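Long-range contacts in 2-oxoglutarate dehydrogenase E3 component (Thermus thermophilus, PDB 2YQU), which probably oxidises protein-bound dihydrolipoamide to lipoamide with NAD+, working through one FAD per subunit and a redox-active disulfide: residues S139-P144 / V260-Y265; L170-G175 / R255-V260; G179-V184 / S338-H343. All blocks are in the same frame, centred on the assembly; numbering follows the deposited sequence.

Contact 1 of 3, residues S139-P144 / V260-Y265. With FAD (flavin-adenine dinucleotide), chain D.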
loop_
_atom_site.group_PDB
_atom_site.type_symbol
_atom_site.label_atom_id
_atom_site.label_comp_id
_atom_site.label_asym_id
_atom_site.label_seq_id
_atom_site.Cartn_x
_atom_site.Cartn_y
_atom_site.Cartn_z
ATOM N N SER A 139 23.253 -14.851 -9.219
ATOM C CA SER A 139 24.132 -15.122 -8.082
ATOM C C SER A 139 23.871 -16.511 -7.501
ATOM O O SER A 139 23.024 -17.258 -7.991
ATOM C CB SER A 139 23.944 -14.065 -6.995
ATOM O OG SER A 139 22.603 -14.037 -6.562
ATOM N N ALA A 140 24.631 -16.849 -6.464
ATOM C CA ALA A 140 24.466 -18.108 -5.748
ATOM C C ALA A 140 24.763 -17.868 -4.276
ATOM O O ALA A 140 25.453 -16.912 -3.937
ATOM C CB ALA A 140 25.413 -19.157 -6.316
ATOM N N PRO A 141 24.252 -18.711 -3.382
ATOM C CA PRO A 141 24.601 -18.579 -1.967
ATOM C C PRO A 141 26.113 -18.579 -1.741
ATOM O O PRO A 141 26.826 -19.375 -2.351
ATOM C CB PRO A 141 23.963 -19.816 -1.339
ATOM C CG PRO A 141 22.821 -20.104 -2.210
ATOM C CD PRO A 141 23.305 -19.816 -3.606
ATOM N N LEU A 142 26.575 -17.667 -0.895
ATOM C CA LEU A 142 27.963 -17.617 -0.457
ATOM C C LEU A 142 28.130 -18.651 0.640
ATOM O O LEU A 142 27.464 -18.580 1.672
ATOM C CB LEU A 142 28.318 -16.233 0.085
ATOM C CG LEU A 142 29.764 -16.023 0.568
ATOM C CD1 LEU A 142 30.704 -15.858 -0.611
ATOM C CD2 LEU A 142 29.863 -14.813 1.487
ATOM N N ILE A 143 28.999 -19.617 0.403
ATOM C CA ILE A 143 29.281 -20.644 1.386
ATOM C C ILE A 143 30.753 -20.527 1.767
ATOM O O ILE A 143 31.627 -21.038 1.052
ATOM C CB ILE A 143 28.960 -22.040 0.831
ATOM C CG1 ILE A 143 27.482 -22.117 0.412
ATOM C CG2 ILE A 143 29.286 -23.116 1.884
ATOM C CD1 ILE A 143 27.053 -23.478 -0.089
ATOM N N PRO A 144 31.046 -19.854 2.879
ATOM C CA PRO A 144 32.430 -19.775 3.358
ATOM C C PRO A 144 32.993 -21.171 3.634
ATOM O O PRO A 144 32.226 -22.081 3.951
ATOM C CB PRO A 144 32.316 -18.967 4.654
ATOM C CG PRO A 144 31.023 -18.210 4.512
ATOM C CD PRO A 144 30.118 -19.118 3.759
ATOM N N VAL A 260 24.862 -15.791 4.657
ATOM C CA VAL A 260 25.832 -14.712 4.868
ATOM C C VAL A 260 26.074 -13.855 3.620
ATOM O O VAL A 260 26.980 -13.011 3.604
ATOM C CB VAL A 260 27.178 -15.275 5.351
ATOM C CG1 VAL A 260 26.994 -15.962 6.695
ATOM C CG2 VAL A 260 27.764 -16.252 4.317
ATOM N N GLY A 261 25.277 -14.081 2.583
ATOM C CA GLY A 261 25.354 -13.290 1.369
ATOM C C GLY A 261 25.185 -14.131 0.132
ATOM O O GLY A 261 25.001 -15.338 0.211
ATOM N N ARG A 262 25.221 -13.470 -1.019
ATOM C CA ARG A 262 25.242 -14.150 -2.301
ATOM C C ARG A 262 26.344 -13.565 -3.166
ATOM O O ARG A 262 26.678 -12.390 -3.069
ATOM C CB ARG A 262 23.882 -14.024 -2.997
ATOM C CG ARG A 262 22.759 -14.747 -2.273
ATOM C CD ARG A 262 21.397 -14.554 -2.926
ATOM N NE ARG A 262 21.357 -15.125 -4.276
ATOM C CZ ARG A 262 21.111 -16.396 -4.553
ATOM N NH1 ARG A 262 20.874 -17.271 -3.592
ATOM N NH2 ARG A 262 21.095 -16.803 -5.817
ATOM N N ARG A 263 26.916 -14.416 -4.005
ATOM C CA ARG A 263 28.063 -14.063 -4.821
ATOM C C ARG A 263 27.670 -14.140 -6.286
ATOM O O ARG A 263 27.000 -15.075 -6.695
ATOM C CB ARG A 263 29.205 -15.040 -4.537
ATOM C CG ARG A 263 30.531 -14.650 -5.151
ATOM C CD ARG A 263 31.716 -15.478 -4.672
ATOM N NE ARG A 263 32.956 -14.705 -4.735
ATOM C CZ ARG A 263 33.810 -14.690 -5.758
ATOM N NH1 ARG A 263 34.904 -13.927 -5.684
ATOM N NH2 ARG A 263 33.586 -15.423 -6.847
ATOM N N PRO A 264 28.092 -13.160 -7.084
ATOM C CA PRO A 264 27.827 -13.181 -8.524
ATOM C C PRO A 264 28.245 -14.532 -9.108
ATOM O O PRO A 264 29.309 -15.027 -8.747
ATOM C CB PRO A 264 28.714 -12.049 -9.072
ATOM C CG PRO A 264 29.050 -11.194 -7.931
ATOM C CD PRO A 264 28.855 -11.971 -6.667
ATOM N N TYR A 265 27.408 -15.116 -9.962
ATOM C CA TYR A 265 27.614 -16.466 -10.483
ATOM C C TYR A 265 28.011 -16.445 -11.966
ATOM O O TYR A 265 27.241 -16.012 -12.822
ATOM C CB TYR A 265 26.337 -17.298 -10.288
ATOM C CG TYR A 265 26.473 -18.750 -10.710
ATOM C CD1 TYR A 265 27.025 -19.698 -9.847
ATOM C CD2 TYR A 265 26.056 -19.170 -11.966
ATOM C CE1 TYR A 265 27.147 -21.018 -10.224
ATOM C CE2 TYR A 265 26.182 -20.486 -12.357
ATOM C CZ TYR A 265 26.720 -21.412 -11.474
ATOM O OH TYR A 265 26.854 -22.728 -11.860
HETATM P PA FAD D . 18.721 -14.894 -11.293
HETATM O O1A FAD D . 19.550 -15.619 -10.301
HETATM O O2A FAD D . 17.278 -14.663 -10.825
HETATM O O5B FAD D . 18.765 -15.687 -12.683
HETATM C C5B FAD D . 19.988 -16.189 -13.161
HETATM C C4B FAD D . 19.673 -17.424 -13.978
HETATM O O4B FAD D . 20.793 -17.707 -14.792
HETATM C C3B FAD D . 19.427 -18.660 -13.117
HETATM O O3B FAD D . 18.151 -19.195 -13.389
HETATM C C2B FAD D . 20.521 -19.630 -13.519
HETATM O O2B FAD D . 20.053 -20.958 -13.586
HETATM C C1B FAD D . 20.944 -19.107 -14.882
HETATM N N9A FAD D . 22.331 -19.346 -15.295
HETATM C C8A FAD D . 23.486 -19.007 -14.639
HETATM N N7A FAD D . 24.537 -19.356 -15.404
HETATM C C5A FAD D . 24.067 -19.915 -16.543
HETATM C C6A FAD D . 24.692 -20.449 -17.666
HETATM N N6A FAD D . 26.005 -20.356 -17.867
HETATM N N1A FAD D . 23.897 -20.939 -18.670
HETATM C C2A FAD D . 22.526 -20.922 -18.606
HETATM N N3A FAD D . 21.914 -20.383 -17.493
HETATM C C4A FAD D . 22.682 -19.905 -16.488
HETATM N N1 FAD D . 14.764 -9.912 -4.519
HETATM C C2 FAD D . 13.783 -8.947 -4.451
HETATM O O2 FAD D . 13.841 -7.927 -5.145
HETATM N N3 FAD D . 12.722 -9.116 -3.597
HETATM C C4 FAD D . 12.633 -10.236 -2.802
HETATM O O4 FAD D . 11.578 -10.422 -2.220
HETATM C C4X FAD D . 13.612 -11.227 -2.861
HETATM N N5 FAD D . 13.530 -12.359 -2.065
HETATM C C5X FAD D . 14.526 -13.329 -2.155
HETATM C C6 FAD D . 14.440 -14.467 -1.350
HETATM C C7 FAD D . 15.434 -15.454 -1.425
HETATM C C7M FAD D . 15.254 -16.714 -0.619
HETATM C C8 FAD D . 16.503 -15.301 -2.303
HETATM C C8M FAD D . 17.402 -16.462 -2.641
HETATM C C9 FAD D . 16.587 -14.160 -3.103
HETATM C C9A FAD D . 15.605 -13.165 -3.028
HETATM N N10 FAD D . 15.689 -12.014 -3.815
HETATM C C10 FAD D . 14.689 -11.056 -3.728
HETATM C "C1'" FAD D . 16.882 -11.712 -4.685
HETATM C "C2'" FAD D . 16.528 -12.088 -6.127
HETATM O "O2'" FAD D . 16.189 -13.463 -6.216
HETATM C "C3'" FAD D . 17.640 -11.730 -7.108
HETATM O "O3'" FAD D . 18.018 -10.378 -6.925
HETATM C "C4'" FAD D . 17.174 -11.904 -8.549
HETATM O "O4'" FAD D . 16.770 -13.232 -8.777
HETATM C "C5'" FAD D . 18.277 -11.483 -9.527
HETATM O "O5'" FAD D . 17.866 -11.723 -10.855
HETATM P P FAD D . 18.945 -12.078 -11.992
HETATM O O1P FAD D . 18.247 -12.170 -13.311
HETATM O O2P FAD D . 20.137 -11.141 -11.934
HETATM O O3P FAD D . 19.526 -13.537 -11.623
HETATM O O HOH W 1 20.495 -14.682 -8.173
HETATM O O HOH W 2 24.936 -17.911 2.406
#
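S139-P141 pairs with R262-P264 in a short two-stranded antiparallel sheet on the protein surface, beside the FAD. Strands 139-141 and 262-264 run at 147° to each other. A140 and R263 form the hydrogen-bonded pair. A140 N reaches R263 O at 3.0 Å, and R263 N returns to A140 O at 2.9 Å. Beyond the strands, L142 N bonds to G261 O at 3.0 Å.

The R262 side chain carries the polar part of the contact. Its chain is extended to CD and then turns at chi3 (64°), which brings the guanidinium back over the S139-P141 backbone. R262 NE gives a 2.8 Å hydrogen bond to S139 OG, 18° out of the guanidinium plane. R262 NH2 adds a weak bond to the same oxygen. One guanidinium face lies over A140 C, and FAD C8M is on the opposite face. S139 OG is also hydrogen-bonded to D302, an FAD-binding residue.

In this pyridine nucleotide-disulfide oxidoreductase, the two strands are the paired connections leading to and from the nucleotide-binding region that holds strands 169-173 and 255-258. S139, R262 and Y265 belong to the FAD pocket. Water 1 accepts from S139 N and R262 NH2 and donates to FAD O1A. An alanine in place of R262 would probably leave S139 OG without this donor and open a gap between the A140 backbone and the flavin methyl group.

Y265 lies with its ring edge toward FAD N7A, 3.6 Å from CE2. A140 CB meets the same ring obliquely at CD1. At the other end, the L142 and V260 side chains cross at about a right angle, CD2 touching CG2, while the P144 ring reaches that methyl tip to tip.

Contact 2 of 3, residues L170-G175 / R255-V260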
loop_
_atom_site.group_PDB
_atom_site.type_symbol
_atom_site.label_atom_id
_atom_site.label_comp_id
_atom_site.label_asym_id
_atom_site.label_seq_id
_atom_site.Cartn_x
_atom_site.Cartn_y
_atom_site.Cartn_z
ATOM N N LEU A 170 16.317 -23.325 15.266
ATOM C CA LEU A 170 16.918 -22.899 14.007
ATOM C C LEU A 170 17.932 -21.799 14.304
ATOM O O LEU A 170 17.627 -20.863 15.027
ATOM C CB LEU A 170 15.835 -22.366 13.063
ATOM C CG LEU A 170 16.320 -21.685 11.779
ATOM C CD1 LEU A 170 17.055 -22.688 10.901
ATOM C CD2 LEU A 170 15.149 -21.080 11.035
ATOM N N ILE A 171 19.143 -21.927 13.769
ATOM C CA ILE A 171 20.111 -20.843 13.814
ATOM C C ILE A 171 20.252 -20.307 12.399
ATOM O O ILE A 171 20.459 -21.069 11.467
ATOM C CB ILE A 171 21.482 -21.314 14.350
ATOM C CG1 ILE A 171 21.359 -21.756 15.814
ATOM C CG2 ILE A 171 22.526 -20.202 14.224
ATOM C CD1 ILE A 171 22.553 -22.535 16.317
ATOM N N VAL A 172 20.104 -19.003 12.249
ATOM C CA VAL A 172 20.381 -18.311 10.996
ATOM C C VAL A 172 21.735 -17.606 11.122
ATOM O O VAL A 172 21.916 -16.719 11.946
ATOM C CB VAL A 172 19.285 -17.271 10.674
ATOM C CG1 VAL A 172 19.578 -16.565 9.358
ATOM C CG2 VAL A 172 17.891 -17.918 10.667
ATOM N N VAL A 173 22.697 -18.019 10.303
ATOM C CA VAL A 173 23.998 -17.370 10.242
ATOM C C VAL A 173 23.928 -16.294 9.166
ATOM O O VAL A 173 23.892 -16.597 7.974
ATOM C CB VAL A 173 25.132 -18.372 9.903
ATOM C CG1 VAL A 173 26.488 -17.682 9.899
ATOM C CG2 VAL A 173 25.143 -19.511 10.906
ATOM N N GLY A 174 23.915 -15.045 9.608
ATOM C CA GLY A 174 23.798 -13.900 8.723
ATOM C C GLY A 174 22.540 -13.122 9.049
ATOM O O GLY A 174 21.462 -13.705 9.137
ATOM N N GLY A 175 22.670 -11.807 9.195
ATOM C CA GLY A 175 21.555 -10.957 9.574
ATOM C C GLY A 175 21.061 -10.084 8.432
ATOM O O GLY A 175 20.557 -9.002 8.664
ATOM N N ARG A 255 18.434 -27.337 12.648
ATOM C CA ARG A 255 18.840 -26.869 11.326
ATOM C C ARG A 255 19.634 -25.587 11.502
ATOM O O ARG A 255 19.392 -24.815 12.427
ATOM C CB ARG A 255 17.623 -26.579 10.432
ATOM C CG ARG A 255 16.595 -27.678 10.347
ATOM C CD ARG A 255 16.991 -28.857 9.472
ATOM N NE ARG A 255 15.986 -29.917 9.541
ATOM C CZ ARG A 255 16.127 -31.132 9.012
ATOM N NH1 ARG A 255 17.240 -31.475 8.376
ATOM N NH2 ARG A 255 15.146 -32.019 9.131
ATOM N N VAL A 256 20.593 -25.370 10.613
ATOM C CA VAL A 256 21.309 -24.111 10.550
ATOM C C VAL A 256 21.224 -23.590 9.129
ATOM O O VAL A 256 21.566 -24.296 8.185
ATOM C CB VAL A 256 22.783 -24.262 10.972
ATOM C CG1 VAL A 256 23.550 -22.964 10.754
ATOM C CG2 VAL A 256 22.879 -24.715 12.414
ATOM N N LEU A 257 20.739 -22.362 8.982
ATOM C CA LEU A 257 20.649 -21.697 7.685
ATOM C C LEU A 257 21.865 -20.803 7.516
ATOM O O LEU A 257 22.069 -19.872 8.276
ATOM C CB LEU A 257 19.368 -20.858 7.576
ATOM C CG LEU A 257 19.255 -19.877 6.393
ATOM C CD1 LEU A 257 19.461 -20.577 5.074
ATOM C CD2 LEU A 257 17.892 -19.188 6.393
ATOM N N VAL A 258 22.665 -21.090 6.500
ATOM C CA VAL A 258 23.825 -20.281 6.177
ATOM C C VAL A 258 23.382 -19.256 5.133
ATOM O O VAL A 258 23.177 -19.600 3.979
ATOM C CB VAL A 258 24.976 -21.168 5.653
ATOM C CG1 VAL A 258 26.196 -20.320 5.273
ATOM C CG2 VAL A 258 25.344 -22.208 6.711
ATOM N N ALA A 259 23.213 -18.009 5.568
ATOM C CA ALA A 259 22.712 -16.909 4.738
ATOM C C ALA A 259 23.574 -15.667 4.965
ATOM O O ALA A 259 23.091 -14.630 5.402
ATOM C CB ALA A 259 21.256 -16.611 5.088
ATOM N N VAL A 260 24.862 -15.791 4.657
ATOM C CA VAL A 260 25.832 -14.712 4.868
ATOM C C VAL A 260 26.074 -13.855 3.620
ATOM O O VAL A 260 26.980 -13.011 3.604
ATOM C CB VAL A 260 27.178 -15.275 5.351
ATOM C CG1 VAL A 260 26.994 -15.962 6.695
ATOM C CG2 VAL A 260 27.764 -16.252 4.317
#
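V173 and V256 meet through their methyl groups on one face of a parallel sheet. The two side chains cross obliquely, with V173 CG2 3.8 Å from V256 CG1. V173 has CG1 anti to the backbone N (chi1 -178°), which leaves CG2 on the side of V256. The other methyl, CG1, lies alongside V260 CG1 at 3.7 Å, both side chains pointing the same way. V173 thus touches one valine with each branch. I171 and V256 are direct neighbours on this face, but their approach is looser. Strand 240-245 packs on I171 and V256 through V243.

L170, V172 and L257 point to the other face. L170 bends over the neighbouring strand, and its CD1 comes 3.5 Å from R255 O. V172 CG1 and L257 CD2 are 4.3 Å apart. R255 starts on this face too, but its guanidinium leads off to E165, in a salt bridge, and to E152 O.

The backbones hold these side chains in step. I171 N bonds to R255 O, L257 N to I171 O at 2.8 Å, V173 N to L257 O at 2.8 Å, and A259 N to V173 O. Strands 170-173 and 255-258 are adjacent in the five-stranded parallel sheet of the NAD-binding, Rossmann-type region. Strand 170-173 runs straight into its glycine-rich turn.

G174 begins that turn, and its CA comes 3.5 Å from A259 O in a CA-H...O contact. A CB here would clash with A259 O, and the backbone angles (phi 119°) also call for glycine. Apolar side chains meet on both faces along the pair, and the amide bonds hold the backbones between them. The last of these, from A259 N, holds the chain just past the neighbouring strand beside the start of the predicted dinucleotide-binding turn.

Contact 3 of 3, residues G179-V184 / S338-H343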
loop_
_atom_site.group_PDB
_atom_site.type_symbol
_atom_site.label_atom_id
_atom_site.label_comp_id
_atom_site.label_asym_id
_atom_site.label_seq_id
_atom_site.Cartn_x
_atom_site.Cartn_y
_atom_site.Cartn_z
ATOM N N GLY A 179 17.987 -14.146 5.307
ATOM C CA GLY A 179 18.024 -14.990 6.493
ATOM C C GLY A 179 17.020 -14.562 7.537
ATOM O O GLY A 179 16.432 -15.397 8.210
ATOM N N LEU A 180 16.816 -13.257 7.654
ATOM C CA LEU A 180 15.874 -12.698 8.613
ATOM C C LEU A 180 14.447 -13.076 8.234
ATOM O O LEU A 180 13.661 -13.506 9.079
ATOM C CB LEU A 180 16.030 -11.180 8.656
ATOM C CG LEU A 180 15.439 -10.432 9.841
ATOM C CD1 LEU A 180 15.886 -11.028 11.182
ATOM C CD2 LEU A 180 15.834 -8.964 9.728
ATOM N N GLU A 181 14.115 -12.911 6.959
ATOM C CA GLU A 181 12.814 -13.335 6.447
ATOM C C GLU A 181 12.533 -14.806 6.727
ATOM O O GLU A 181 11.466 -15.149 7.224
ATOM C CB GLU A 181 12.712 -13.077 4.948
ATOM C CG GLU A 181 12.470 -11.616 4.601
ATOM C CD GLU A 181 12.284 -11.370 3.115
ATOM O OE1 GLU A 181 11.854 -10.255 2.751
ATOM O OE2 GLU A 181 12.559 -12.281 2.303
ATOM N N LEU A 182 13.486 -15.677 6.409
ATOM C CA LEU A 182 13.287 -17.111 6.609
ATOM C C LEU A 182 13.299 -17.485 8.097
ATOM O O LEU A 182 12.571 -18.396 8.515
ATOM C CB LEU A 182 14.305 -17.924 5.789
ATOM C CG LEU A 182 14.182 -17.726 4.273
ATOM C CD1 LEU A 182 15.318 -18.423 3.513
ATOM C CD2 LEU A 182 12.847 -18.195 3.756
ATOM N N GLY A 183 14.076 -16.751 8.891
ATOM C CA GLY A 183 14.068 -16.884 10.339
ATOM C C GLY A 183 12.670 -16.632 10.876
ATOM O O GLY A 183 12.149 -17.422 11.663
ATOM N N VAL A 184 12.056 -15.542 10.416
ATOM C CA VAL A 184 10.716 -15.150 10.851
ATOM C C VAL A 184 9.665 -16.184 10.421
ATOM O O VAL A 184 8.776 -16.509 11.193
ATOM C CB VAL A 184 10.350 -13.737 10.330
ATOM C CG1 VAL A 184 8.838 -13.468 10.410
ATOM C CG2 VAL A 184 11.118 -12.678 11.105
ATOM N N SER A 338 14.222 -1.027 -1.548
ATOM C CA SER A 338 14.649 -2.293 -0.982
ATOM C C SER A 338 13.738 -2.560 0.208
ATOM O O SER A 338 13.596 -1.712 1.089
ATOM C CB SER A 338 16.115 -2.226 -0.564
ATOM O OG SER A 338 16.520 -3.448 0.028
ATOM N N VAL A 339 13.108 -3.728 0.221
ATOM C CA VAL A 339 12.059 -4.042 1.191
ATOM C C VAL A 339 12.306 -5.394 1.849
ATOM O O VAL A 339 12.794 -6.318 1.212
ATOM C CB VAL A 339 10.662 -4.060 0.513
ATOM C CG1 VAL A 339 9.544 -4.198 1.546
ATOM C CG2 VAL A 339 10.470 -2.811 -0.329
ATOM N N VAL A 340 11.959 -5.488 3.126
ATOM C CA VAL A 340 11.979 -6.729 3.878
ATOM C C VAL A 340 10.531 -7.076 4.198
ATOM O O VAL A 340 9.822 -6.265 4.796
ATOM C CB VAL A 340 12.762 -6.567 5.196
ATOM C CG1 VAL A 340 12.878 -7.902 5.922
ATOM C CG2 VAL A 340 14.142 -5.939 4.941
ATOM N N TYR A 341 10.094 -8.273 3.821
ATOM C CA TYR A 341 8.661 -8.623 3.820
ATOM C C TYR A 341 8.214 -9.389 5.073
ATOM O O TYR A 341 7.319 -10.238 5.036
ATOM C CB TYR A 341 8.322 -9.366 2.538
ATOM C CG TYR A 341 8.450 -8.448 1.348
ATOM C CD1 TYR A 341 9.520 -8.550 0.469
ATOM C CD2 TYR A 341 7.538 -7.419 1.155
ATOM C CE1 TYR A 341 9.647 -7.672 -0.611
ATOM C CE2 TYR A 341 7.663 -6.544 0.088
ATOM C CZ TYR A 341 8.705 -6.691 -0.797
ATOM O OH TYR A 341 8.806 -5.798 -1.840
ATOM N N THR A 342 8.844 -9.037 6.181
ATOM C CA THR A 342 8.397 -9.413 7.511
ATOM C C THR A 342 7.171 -8.568 7.869
ATOM O O THR A 342 6.685 -7.779 7.067
ATOM C CB THR A 342 9.540 -9.160 8.521
ATOM O OG1 THR A 342 10.099 -7.860 8.295
ATOM C CG2 THR A 342 10.722 -10.127 8.296
ATOM N N HIS A 343 6.643 -8.770 9.063
ATOM C CA HIS A 343 5.644 -7.872 9.637
ATOM C C HIS A 343 6.178 -7.456 10.999
ATOM O O HIS A 343 6.303 -8.293 11.885
ATOM C CB HIS A 343 4.280 -8.552 9.768
ATOM C CG HIS A 343 3.227 -7.676 10.378
ATOM N ND1 HIS A 343 2.202 -7.118 9.642
ATOM C CD2 HIS A 343 3.045 -7.258 11.652
ATOM C CE1 HIS A 343 1.435 -6.395 10.439
ATOM N NE2 HIS A 343 1.925 -6.463 11.664
HETATM O O HOH W 3 12.881 -9.165 0.433
#
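The helix that follows the glycine-rich turn of the NAD-binding region meets the dimerisation domain here, through E181 and the backbone of Y341. Y341 N donates to E181 OE1 at 2.9 Å. The bond is nearly straight (172°). It reaches the anti side of the carboxylate, 21° out of its plane. E181 has CG anti to its carbonyl carbon and is extended beyond it, which carries the carboxylate across to the turn after strand 338-340. The Y341 side chain lies alongside, pointing the same way, with CB 3.6 Å from E181 OE1. The carboxylate and ring planes are 47° apart. Water 3 donates to the same oxygen and to V339 O, so OE1 has two donors. OE2 is in a salt bridge with K49, an FAD-binding residue.

The helix belongs to a Rossmann-type strand-turn-helix. Strand 338-340 is outermost, within this chain, in the antiparallel sheet of the dimerisation domain. E181 and V339 bind NAD+ in another structure of this protein, although none is bound to this chain. Y341 touches the FAD, and its side chain packs on R375 of the second subunit.

Apolar contacts flank the bond. V340 CG1 lies 4.0 Å from E181 CG, the two side chains crossing at a slant. One turn further along the helix, V184 CG2 meets T342 CG2 at 3.8 Å, roughly at right angles. T342 OG1 turns instead to P344 O. F218 of helix 208-221 packs against both V184 and T342.

From the N terminus, the chain passes residues 139-144, then strand 169-173 and helix 177-188. It comes back through strand 255-258 to residues 260-265. Contact 2 therefore closes a loop that lies wholly within the longer loop closed by contact 1, and the two share V260. Contact 3 starts inside both loops and ends beyond them, at 338-343, so it crosses each. Contact 1 joins the connections beside the FAD, contact 2 the core of the parallel sheet, and contact 3 ties that region to the dimerisation domain. Contacts 2 and 3 touch where V172 and L257 pack on helix 177-188. Contacts 1 and 3 do not touch.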